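Tetraacyldisaccharide 4'-kinase (Aquifex aeolicus, PDB 4EHX) catalyses, as the lipid A 4'-kinase LpxK, transfer of the gamma-phosphate of ATP to the 4'-position of a tetraacyldisaccharide 1-phosphate, forming lipid IVA. Local coordinates at residues F208-N213 with A293-V298; K225-I230 with G272-T277; V229-G234 with K253-F258. One frame throughout, in Å; residues are numbered along the deposited sequence.

Interaction 1: residues F208-N213 with A293-V298; sequences FCCLLN and ALNFKV
Asn295 O is gripped by two successive backbone amides, Cys209 N at 2.8 Å and Cys210 N at 3.2 Å. The first lies in the plane of the carbonyl, while the second is tilted 19° from it. Past this point the strands pair regularly: Leu212 N donates a hydrogen bond to Ala293 O, and Ala293 N donates one to Leu212 O at 2.9 Å.

Cys210 and Asn295 send their side chains to the same face of the sheet. There the amide ND2 of Asn295 sits 3.5 Å from Cys210 SG and 3.6 Å from CD2 of Leu212, which crosses the amide obliquely. A glycerol, probably from the crystallisation liquor, lies beside Asn295, and Glu218 of strand 218-219 touches both Asn295 and Cys210.

With CG anti to the backbone N (chi1 180°) and so beside its own carbonyl carbon, Phe208 turns a ring edge toward one face of Phe296 in a T-shaped pair, with planes at 60° and centroids 5.7 Å apart. Its CE1 also meets CD2 of Leu294, and that methyl touches CD2 of Leu211 as well. Helix 237-248 packs on Leu294 and Phe296 through Val244, and Phe221 adds a second edge-to-face partner for Phe208.

At the bulge, Cys209 CB rests 3.6 Å from CG of Lys297, whose chain bends so that NZ comes near Cys209 SG; NZ also has a long, weak ion pair with Glu218. Two residues of strand 201-212 facing one of strand 291-300 make a classic beta bulge, set in an antiparallel pair of strands of this P-loop kinase.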
loop_
_atom_site.group_PDB
_atom_site.type_symbol
_atom_site.label_atom_id
_atom_site.label_comp_id
_atom_site.label_asym_id
_atom_site.label_seq_id
_atom_site.Cartn_x
_atom_site.Cartn_y
_atom_site.Cartn_z
ATOM N N PHE A 208 -4.987 6.775 -14.896
ATOM C CA PHE A 208 -5.230 5.476 -15.516
ATOM C C PHE A 208 -4.219 5.200 -16.616
ATOM O O PHE A 208 -4.064 5.995 -17.539
ATOM C CB PHE A 208 -6.650 5.411 -16.089
ATOM C CG PHE A 208 -6.978 4.098 -16.760
ATOM C CD1 PHE A 208 -6.853 2.901 -16.069
ATOM C CD2 PHE A 208 -7.416 4.063 -18.075
ATOM C CE1 PHE A 208 -7.155 1.692 -16.677
ATOM C CE2 PHE A 208 -7.720 2.858 -18.686
ATOM C CZ PHE A 208 -7.591 1.672 -17.988
ATOM N N CYS A 209 -3.545 4.060 -16.519
ATOM C CA CYS A 209 -2.507 3.688 -17.472
ATOM C C CYS A 209 -2.967 2.625 -18.461
ATOM O O CYS A 209 -2.953 2.830 -19.680
ATOM C CB CYS A 209 -1.282 3.162 -16.720
ATOM S SG CYS A 209 0.102 2.752 -17.815
ATOM N N CYS A 210 -3.378 1.482 -17.922
ATOM C CA CYS A 210 -3.611 0.293 -18.727
ATOM C C CYS A 210 -4.191 -0.776 -17.819
ATOM O O CYS A 210 -4.590 -0.489 -16.691
ATOM C CB CYS A 210 -2.274 -0.233 -19.235
ATOM S SG CYS A 210 -1.125 -0.525 -17.887
ATOM N N LEU A 211 -4.227 -2.011 -18.309
ATOM C CA LEU A 211 -4.737 -3.128 -17.520
ATOM C C LEU A 211 -3.643 -4.025 -16.948
ATOM O O LEU A 211 -2.512 -4.047 -17.442
ATOM C CB LEU A 211 -5.664 -3.970 -18.404
ATOM C CG LEU A 211 -6.845 -3.279 -19.075
ATOM C CD1 LEU A 211 -7.572 -4.255 -20.017
ATOM C CD2 LEU A 211 -7.800 -2.709 -18.026
ATOM N N LEU A 212 -3.980 -4.750 -15.888
ATOM C CA LEU A 212 -3.154 -5.856 -15.431
ATOM C C LEU A 212 -3.882 -7.142 -15.791
ATOM O O LEU A 212 -5.065 -7.284 -15.468
ATOM C CB LEU A 212 -2.975 -5.792 -13.919
ATOM C CG LEU A 212 -2.092 -4.651 -13.419
ATOM C CD1 LEU A 212 -2.085 -4.607 -11.903
ATOM C CD2 LEU A 212 -0.689 -4.827 -13.963
ATOM N N ASN A 213 -3.200 -8.071 -16.456
ATOM C CA ASN A 213 -3.802 -9.379 -16.689
ATOM C C ASN A 213 -3.657 -10.265 -15.446
ATOM O O ASN A 213 -3.181 -9.808 -14.408
ATOM C CB ASN A 213 -3.290 -10.049 -17.975
ATOM C CG ASN A 213 -1.818 -10.441 -17.907
ATOM O OD1 ASN A 213 -1.242 -10.554 -16.830
ATOM N ND2 ASN A 213 -1.217 -10.677 -19.069
ATOM N N ALA A 293 -7.452 -6.345 -14.101
ATOM C CA ALA A 293 -7.641 -5.240 -13.164
ATOM C C ALA A 293 -7.200 -3.936 -13.828
ATOM O O ALA A 293 -6.502 -3.950 -14.835
ATOM C CB ALA A 293 -6.853 -5.483 -11.862
ATOM N N LEU A 294 -7.625 -2.808 -13.278
ATOM C CA LEU A 294 -7.191 -1.529 -13.798
ATOM C C LEU A 294 -5.800 -1.204 -13.252
ATOM O O LEU A 294 -5.468 -1.536 -12.111
ATOM C CB LEU A 294 -8.180 -0.438 -13.414
ATOM C CG LEU A 294 -9.649 -0.701 -13.759
ATOM C CD1 LEU A 294 -10.532 0.431 -13.241
ATOM C CD2 LEU A 294 -9.825 -0.881 -15.254
ATOM N N ASN A 295 -4.982 -0.560 -14.073
ATOM C CA ASN A 295 -3.643 -0.184 -13.644
ATOM C C ASN A 295 -3.476 1.321 -13.709
ATOM O O ASN A 295 -3.657 1.937 -14.761
ATOM C CB ASN A 295 -2.588 -0.886 -14.504
ATOM C CG ASN A 295 -1.202 -0.859 -13.874
ATOM O OD1 ASN A 295 -1.033 -0.458 -12.720
ATOM N ND2 ASN A 295 -0.209 -1.307 -14.623
ATOM N N PHE A 296 -3.155 1.910 -12.566
ATOM C CA PHE A 296 -2.896 3.334 -12.472
ATOM C C PHE A 296 -1.408 3.572 -12.248
ATOM O O PHE A 296 -0.706 2.705 -11.732
ATOM C CB PHE A 296 -3.716 3.934 -11.332
ATOM C CG PHE A 296 -5.182 3.969 -11.614
ATOM C CD1 PHE A 296 -5.947 2.821 -11.507
ATOM C CD2 PHE A 296 -5.798 5.147 -12.005
ATOM C CE1 PHE A 296 -7.305 2.853 -11.778
ATOM C CE2 PHE A 296 -7.148 5.186 -12.274
ATOM C CZ PHE A 296 -7.905 4.032 -12.165
ATOM N N LYS A 297 -0.923 4.736 -12.664
ATOM C CA LYS A 297 0.472 5.089 -12.451
ATOM C C LYS A 297 0.519 6.332 -11.586
ATOM O O LYS A 297 -0.382 7.168 -11.659
ATOM C CB LYS A 297 1.187 5.330 -13.786
ATOM C CG LYS A 297 1.449 4.059 -14.593
ATOM C CD LYS A 297 2.365 3.105 -13.837
ATOM C CE LYS A 297 2.486 1.762 -14.541
ATOM N NZ LYS A 297 3.075 1.878 -15.899
ATOM N N VAL A 298 1.547 6.432 -10.746
ATOM C CA VAL A 298 1.735 7.608 -9.912
ATOM C C VAL A 298 2.448 8.674 -10.716
ATOM O O VAL A 298 3.425 8.399 -11.410
ATOM C CB VAL A 298 2.581 7.309 -8.643
ATOM C CG1 VAL A 298 3.184 8.602 -8.085
ATOM C CG2 VAL A 298 1.743 6.593 -7.591
#

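Interaction 2: residues K225-I230 with G272-T277; sequences KEREVI and GEIYLT
Gly272 O accepts a hydrogen bond from Arg227 NH2 at 3.1 Å; the donor lies in the carbonyl plane, though the oxygen is tilted out of the guanidinium plane. The Arg227 chain is bent at chi2 and chi3 (-71° and -44°) on its way to this group. Glu273 joins the corner through a water that donates to its OE1 and to Glu228 O, accepts from Ile274 N, and takes a weak bond from Arg227 NH2. The main partner of OE1 is Lys253 NZ, in a salt bridge.

Ile274 lays CD1 over one face of the guanidinium, 3.7 Å from NH1, and its CG2 meets Val229 CG1. An alanine in place of Arg227 would probably leave Gly272 O without this donor and uncover the Ile274 methyl that the guanidinium now overlies. Ile274 O receives Ile230 N at 3.0 Å with an N-H...O angle of 170°. This bond belongs to a parallel pairing between strands 229-233 and 275-277, neighbouring strands of this kinase, with strand 291-300 along the other side of 275-277.

The Tyr275 ring runs alongside the Ile230 side chain in the same direction: CD2 approaches Ile230 CB to 3.6 Å and the hydroxyl comes 4.0 Å from Ile230 CD1. Tyr275 OH is hydrogen-bonded to Glu270 N. Leu276 N donates to Ile230 O, and the pairing continues to Phe232, while Leu276 CD1 meets CG2 of Val229 at 3.9 Å.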
loop_
_atom_site.group_PDB
_atom_site.type_symbol
_atom_site.label_atom_id
_atom_site.label_comp_id
_atom_site.label_asym_id
_atom_site.label_seq_id
_atom_site.Cartn_x
_atom_site.Cartn_y
_atom_site.Cartn_z
ATOM N N LYS A 225 -12.002 -1.869 -26.121
ATOM C CA LYS A 225 -12.756 -1.126 -27.123
ATOM C C LYS A 225 -13.730 -2.045 -27.861
ATOM O O LYS A 225 -13.373 -3.156 -28.259
ATOM C CB LYS A 225 -11.815 -0.430 -28.111
ATOM C CG LYS A 225 -12.498 0.622 -28.971
ATOM C CD LYS A 225 -11.511 1.321 -29.894
ATOM C CE LYS A 225 -11.003 0.382 -30.975
ATOM N NZ LYS A 225 -12.099 -0.063 -31.882
ATOM N N GLU A 226 -14.964 -1.571 -28.019
ATOM C CA GLU A 226 -16.021 -2.317 -28.706
ATOM C C GLU A 226 -16.388 -3.599 -27.952
ATOM O O GLU A 226 -17.012 -4.503 -28.515
ATOM C CB GLU A 226 -15.569 -2.757 -30.103
ATOM C CG GLU A 226 -15.093 -1.612 -30.993
ATOM C CD GLU A 226 -16.123 -0.508 -31.133
ATOM O OE1 GLU A 226 -17.331 -0.819 -31.188
ATOM O OE2 GLU A 226 -15.724 0.675 -31.176
ATOM N N ARG A 227 -16.009 -3.669 -26.679
ATOM C CA ARG A 227 -16.340 -4.818 -25.845
ATOM C C ARG A 227 -17.046 -4.264 -24.606
ATOM O O ARG A 227 -16.642 -3.237 -24.060
ATOM C CB ARG A 227 -15.128 -5.654 -25.404
ATOM C CG ARG A 227 -14.285 -6.267 -26.520
ATOM C CD ARG A 227 -15.032 -7.397 -27.225
ATOM N NE ARG A 227 -15.713 -8.274 -26.269
ATOM C CZ ARG A 227 -15.295 -9.490 -25.918
ATOM N NH1 ARG A 227 -14.198 -10.008 -26.453
ATOM N NH2 ARG A 227 -15.982 -10.201 -25.036
ATOM N N GLU A 228 -18.111 -4.933 -24.172
ATOM C CA GLU A 228 -18.681 -4.669 -22.854
ATOM C C GLU A 228 -18.087 -5.692 -21.890
ATOM O O GLU A 228 -17.796 -6.821 -22.284
ATOM C CB GLU A 228 -20.205 -4.791 -22.873
ATOM C CG GLU A 228 -20.908 -3.748 -23.731
ATOM C CD GLU A 228 -22.422 -3.896 -23.721
ATOM O OE1 GLU A 228 -22.920 -5.000 -23.410
ATOM O OE2 GLU A 228 -23.116 -2.904 -24.027
ATOM N N VAL A 229 -17.893 -5.308 -20.636
ATOM C CA VAL A 229 -17.267 -6.217 -19.685
ATOM C C VAL A 229 -18.214 -6.607 -18.566
ATOM O O VAL A 229 -19.223 -5.945 -18.320
ATOM C CB VAL A 229 -16.013 -5.597 -19.056
ATOM C CG1 VAL A 229 -15.016 -5.210 -20.134
ATOM C CG2 VAL A 229 -16.400 -4.396 -18.207
ATOM N N ILE A 230 -17.878 -7.696 -17.889
ATOM C CA ILE A 230 -18.543 -8.069 -16.654
ATOM C C ILE A 230 -17.586 -7.715 -15.522
ATOM O O ILE A 230 -16.458 -8.195 -15.487
ATOM C CB ILE A 230 -18.845 -9.574 -16.621
ATOM C CG1 ILE A 230 -19.818 -9.941 -17.747
ATOM C CG2 ILE A 230 -19.417 -9.969 -15.276
ATOM C CD1 ILE A 230 -19.924 -11.426 -18.007
ATOM N N GLY A 272 -14.871 -16.569 -23.418
ATOM C CA GLY A 272 -15.227 -15.580 -24.418
ATOM C C GLY A 272 -15.665 -14.234 -23.869
ATOM O O GLY A 272 -15.801 -13.271 -24.626
ATOM N N GLU A 273 -15.898 -14.152 -22.562
ATOM C CA GLU A 273 -16.247 -12.867 -21.958
ATOM C C GLU A 273 -15.008 -12.248 -21.321
ATOM O O GLU A 273 -14.049 -12.954 -20.990
ATOM C CB GLU A 273 -17.369 -13.010 -20.921
ATOM C CG GLU A 273 -18.677 -13.578 -21.463
ATOM C CD GLU A 273 -19.511 -12.555 -22.229
ATOM O OE1 GLU A 273 -19.303 -11.343 -22.024
ATOM O OE2 GLU A 273 -20.381 -12.964 -23.035
ATOM N N ILE A 274 -15.034 -10.928 -21.158
ATOM C CA ILE A 274 -13.972 -10.210 -20.468
ATOM C C ILE A 274 -14.455 -9.713 -19.117
ATOM O O ILE A 274 -15.539 -9.149 -19.012
ATOM C CB ILE A 274 -13.476 -9.005 -21.280
ATOM C CG1 ILE A 274 -12.927 -9.481 -22.627
ATOM C CG2 ILE A 274 -12.415 -8.223 -20.479
ATOM C CD1 ILE A 274 -12.501 -8.356 -23.548
ATOM N N TYR A 275 -13.642 -9.935 -18.087
ATOM C CA TYR A 275 -13.987 -9.524 -16.733
ATOM C C TYR A 275 -13.009 -8.483 -16.215
ATOM O O TYR A 275 -11.811 -8.523 -16.520
ATOM C CB TYR A 275 -13.992 -10.720 -15.772
ATOM C CG TYR A 275 -14.999 -11.787 -16.134
ATOM C CD1 TYR A 275 -14.714 -12.731 -17.104
ATOM C CD2 TYR A 275 -16.235 -11.840 -15.509
ATOM C CE1 TYR A 275 -15.643 -13.708 -17.453
ATOM C CE2 TYR A 275 -17.166 -12.807 -15.845
ATOM C CZ TYR A 275 -16.864 -13.737 -16.818
ATOM O OH TYR A 275 -17.793 -14.689 -17.137
ATOM N N LEU A 276 -13.537 -7.561 -15.419
ATOM C CA LEU A 276 -12.720 -6.609 -14.672
ATOM C C LEU A 276 -12.997 -6.772 -13.192
ATOM O O LEU A 276 -14.146 -6.934 -12.784
ATOM C CB LEU A 276 -13.027 -5.169 -15.096
ATOM C CG LEU A 276 -12.725 -4.867 -16.562
ATOM C CD1 LEU A 276 -12.875 -3.378 -16.841
ATOM C CD2 LEU A 276 -11.323 -5.354 -16.906
ATOM N N THR A 277 -11.939 -6.741 -12.392
ATOM C CA THR A 277 -12.073 -6.836 -10.947
ATOM C C THR A 277 -10.924 -6.051 -10.319
ATOM O O THR A 277 -10.194 -5.347 -11.030
ATOM C CB THR A 277 -12.077 -8.305 -10.469
ATOM O OG1 THR A 277 -12.321 -8.354 -9.058
ATOM C CG2 THR A 277 -10.732 -8.994 -10.792
HETATM O O HOH W 1 -17.319 -9.539 -22.224
#

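Interaction 3: residues V229-G234 with K253-F258; sequences VIAFSG and KEFMSF
Ala231 O takes a 2.9 Å hydrogen bond from Met256 N, one of the rungs joining two parallel strands of a beta-alpha-beta unit in which helix 237-248 links strand 229-233 to strand 252-257. Ser233 N to Met256 O and Phe258 N to Ser233 O continue the ladder, while Lys253 N to Val229 O lies at its start.

On the face that carries Ala231, the Phe255 ring leans over the neighbouring strand, CG anti to the backbone N (chi1 -160°), with CD2 3.7 Å from Ala231 CB. Ala231 O stands over one face of this ring, offset toward the rim, and CZ reaches to 4.1 Å from Ser233 CB.

On the other face, Met256 SD lies 4.0 Å from Ile230 CG2, and Met256 CB packs on Phe232 CB. With CG between the backbone N and the carbonyl carbon (chi1 68°), Phe232 brings CG near the plane of the Phe258 ring, at its edge. The two rings meet obliquely, their planes 85° apart, and Phe258 CE2 comes 3.4 Å from Phe232 CB.

Further out, helix 237-248 backs the first face, Asn238 and Arg242 touching Phe255, and Leu245 touching Ala231. Phe267, Leu285 and Tyr275 touch Phe232, while Tyr262 meets the ring of Phe258 nearly parallel to it. Lys253 lays CG and CD against Ile230 CG1, and its NZ goes on to Glu273 OE1.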
loop_
_atom_site.group_PDB
_atom_site.type_symbol
_atom_site.label_atom_id
_atom_site.label_comp_id
_atom_site.label_asym_id
_atom_site.label_seq_id
_atom_site.Cartn_x
_atom_site.Cartn_y
_atom_site.Cartn_z
ATOM N N VAL A 229 -17.893 -5.308 -20.636
ATOM C CA VAL A 229 -17.267 -6.217 -19.685
ATOM C C VAL A 229 -18.214 -6.607 -18.566
ATOM O O VAL A 229 -19.223 -5.945 -18.320
ATOM C CB VAL A 229 -16.013 -5.597 -19.056
ATOM C CG1 VAL A 229 -15.016 -5.210 -20.134
ATOM C CG2 VAL A 229 -16.400 -4.396 -18.207
ATOM N N ILE A 230 -17.878 -7.696 -17.889
ATOM C CA ILE A 230 -18.543 -8.069 -16.654
ATOM C C ILE A 230 -17.586 -7.715 -15.522
ATOM O O ILE A 230 -16.458 -8.195 -15.487
ATOM C CB ILE A 230 -18.845 -9.574 -16.621
ATOM C CG1 ILE A 230 -19.818 -9.941 -17.747
ATOM C CG2 ILE A 230 -19.417 -9.969 -15.276
ATOM C CD1 ILE A 230 -19.924 -11.426 -18.007
ATOM N N ALA A 231 -18.024 -6.855 -14.613
ATOM C CA ALA A 231 -17.170 -6.436 -13.509
ATOM C C ALA A 231 -17.639 -7.046 -12.196
ATOM O O ALA A 231 -18.829 -7.335 -12.015
ATOM C CB ALA A 231 -17.133 -4.918 -13.406
ATOM N N PHE A 232 -16.697 -7.235 -11.278
ATOM C CA PHE A 232 -17.011 -7.800 -9.977
ATOM C C PHE A 232 -15.978 -7.434 -8.915
ATOM O O PHE A 232 -14.821 -7.131 -9.220
ATOM C CB PHE A 232 -17.224 -9.315 -10.062
ATOM C CG PHE A 232 -15.978 -10.103 -10.381
ATOM C CD1 PHE A 232 -15.115 -10.501 -9.369
ATOM C CD2 PHE A 232 -15.692 -10.474 -11.687
ATOM C CE1 PHE A 232 -13.978 -11.234 -9.652
ATOM C CE2 PHE A 232 -14.552 -11.212 -11.981
ATOM C CZ PHE A 232 -13.698 -11.594 -10.963
ATOM N N SER A 233 -16.415 -7.445 -7.665
ATOM C CA SER A 233 -15.565 -7.025 -6.566
ATOM C C SER A 233 -15.803 -7.909 -5.355
ATOM O O SER A 233 -16.941 -8.274 -5.052
ATOM C CB SER A 233 -15.830 -5.561 -6.212
ATOM O OG SER A 233 -14.865 -5.092 -5.289
ATOM N N GLY A 234 -14.716 -8.254 -4.674
ATOM C CA GLY A 234 -14.767 -9.154 -3.542
ATOM C C GLY A 234 -14.715 -8.432 -2.214
ATOM O O GLY A 234 -14.093 -8.910 -1.268
ATOM N N LYS A 253 -21.645 -4.314 -18.724
ATOM C CA LYS A 253 -22.936 -4.933 -19.002
ATOM C C LYS A 253 -23.527 -5.547 -17.740
ATOM O O LYS A 253 -24.711 -5.880 -17.696
ATOM C CB LYS A 253 -22.789 -6.019 -20.071
ATOM C CG LYS A 253 -22.181 -7.310 -19.535
ATOM C CD LYS A 253 -22.267 -8.453 -20.536
ATOM C CE LYS A 253 -21.369 -8.213 -21.738
ATOM N NZ LYS A 253 -21.235 -9.435 -22.581
ATOM N N GLU A 254 -22.701 -5.694 -16.709
ATOM C CA GLU A 254 -23.120 -6.413 -15.512
ATOM C C GLU A 254 -22.121 -6.148 -14.388
ATOM O O GLU A 254 -20.932 -5.946 -14.641
ATOM C CB GLU A 254 -23.325 -7.886 -15.860
ATOM C CG GLU A 254 -23.690 -8.775 -14.692
ATOM C CD GLU A 254 -23.827 -10.225 -15.115
ATOM O OE1 GLU A 254 -24.080 -11.084 -14.244
ATOM O OE2 GLU A 254 -23.678 -10.501 -16.327
ATOM N N PHE A 255 -22.610 -6.151 -13.150
ATOM C CA PHE A 255 -21.743 -5.993 -11.984
ATOM C C PHE A 255 -22.166 -7.056 -10.976
ATOM O O PHE A 255 -23.358 -7.323 -10.810
ATOM C CB PHE A 255 -21.787 -4.605 -11.332
ATOM C CG PHE A 255 -20.590 -4.302 -10.462
ATOM C CD1 PHE A 255 -20.526 -4.761 -9.155
ATOM C CD2 PHE A 255 -19.528 -3.555 -10.956
ATOM C CE1 PHE A 255 -19.420 -4.485 -8.354
ATOM C CE2 PHE A 255 -18.421 -3.273 -10.162
ATOM C CZ PHE A 255 -18.369 -3.739 -8.860
ATOM N N MET A 256 -21.187 -7.662 -10.315
ATOM C CA MET A 256 -21.447 -8.663 -9.288
ATOM C C MET A 256 -20.670 -8.313 -8.018
ATOM O O MET A 256 -19.473 -8.028 -8.079
ATOM C CB MET A 256 -21.037 -10.054 -9.785
ATOM C CG MET A 256 -21.516 -10.387 -11.202
ATOM S SD MET A 256 -20.677 -11.810 -11.943
ATOM C CE MET A 256 -21.094 -13.106 -10.784
ATOM N N SER A 257 -21.353 -8.326 -6.876
ATOM C CA SER A 257 -20.699 -8.121 -5.584
ATOM C C SER A 257 -20.604 -9.426 -4.794
ATOM O O SER A 257 -21.600 -10.127 -4.615
ATOM C CB SER A 257 -21.438 -7.064 -4.762
ATOM O OG SER A 257 -21.153 -5.757 -5.230
ATOM N N PHE A 258 -19.402 -9.749 -4.327
ATOM C CA PHE A 258 -19.169 -10.971 -3.563
ATOM C C PHE A 258 -18.834 -10.655 -2.104
ATOM O O PHE A 258 -18.496 -9.515 -1.777
ATOM C CB PHE A 258 -18.031 -11.785 -4.191
ATOM C CG PHE A 258 -18.302 -12.222 -5.603
ATOM C CD1 PHE A 258 -19.111 -13.316 -5.861
ATOM C CD2 PHE A 258 -17.744 -11.542 -6.672
ATOM C CE1 PHE A 258 -19.363 -13.722 -7.158
ATOM C CE2 PHE A 258 -17.995 -11.944 -7.973
ATOM C CZ PHE A 258 -18.804 -13.035 -8.215
#

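The three interactions join five strands that lie side by side, in the spatial order 201-212, 291-300, 275-277, 229-233 and 252-257. Interactions 2 and 3 share Val229 and Ile230 on strand 229-233, and their centres are about 10 Å apart. The centre of interaction 1 lies about 15 Å from that of interaction 2 and about 18 Å from that of interaction 3. Interactions 2 and 3, which start from the same stretch of chain, are nested inside the loop closed by interaction 1. Ala293 CB meets Thr277 O at 3.4 Å, and Thr277 OG1 makes a probable hydrogen bond to Phe232 O at 2.8 Å, so successive contacts are tied together across this part of the kinase.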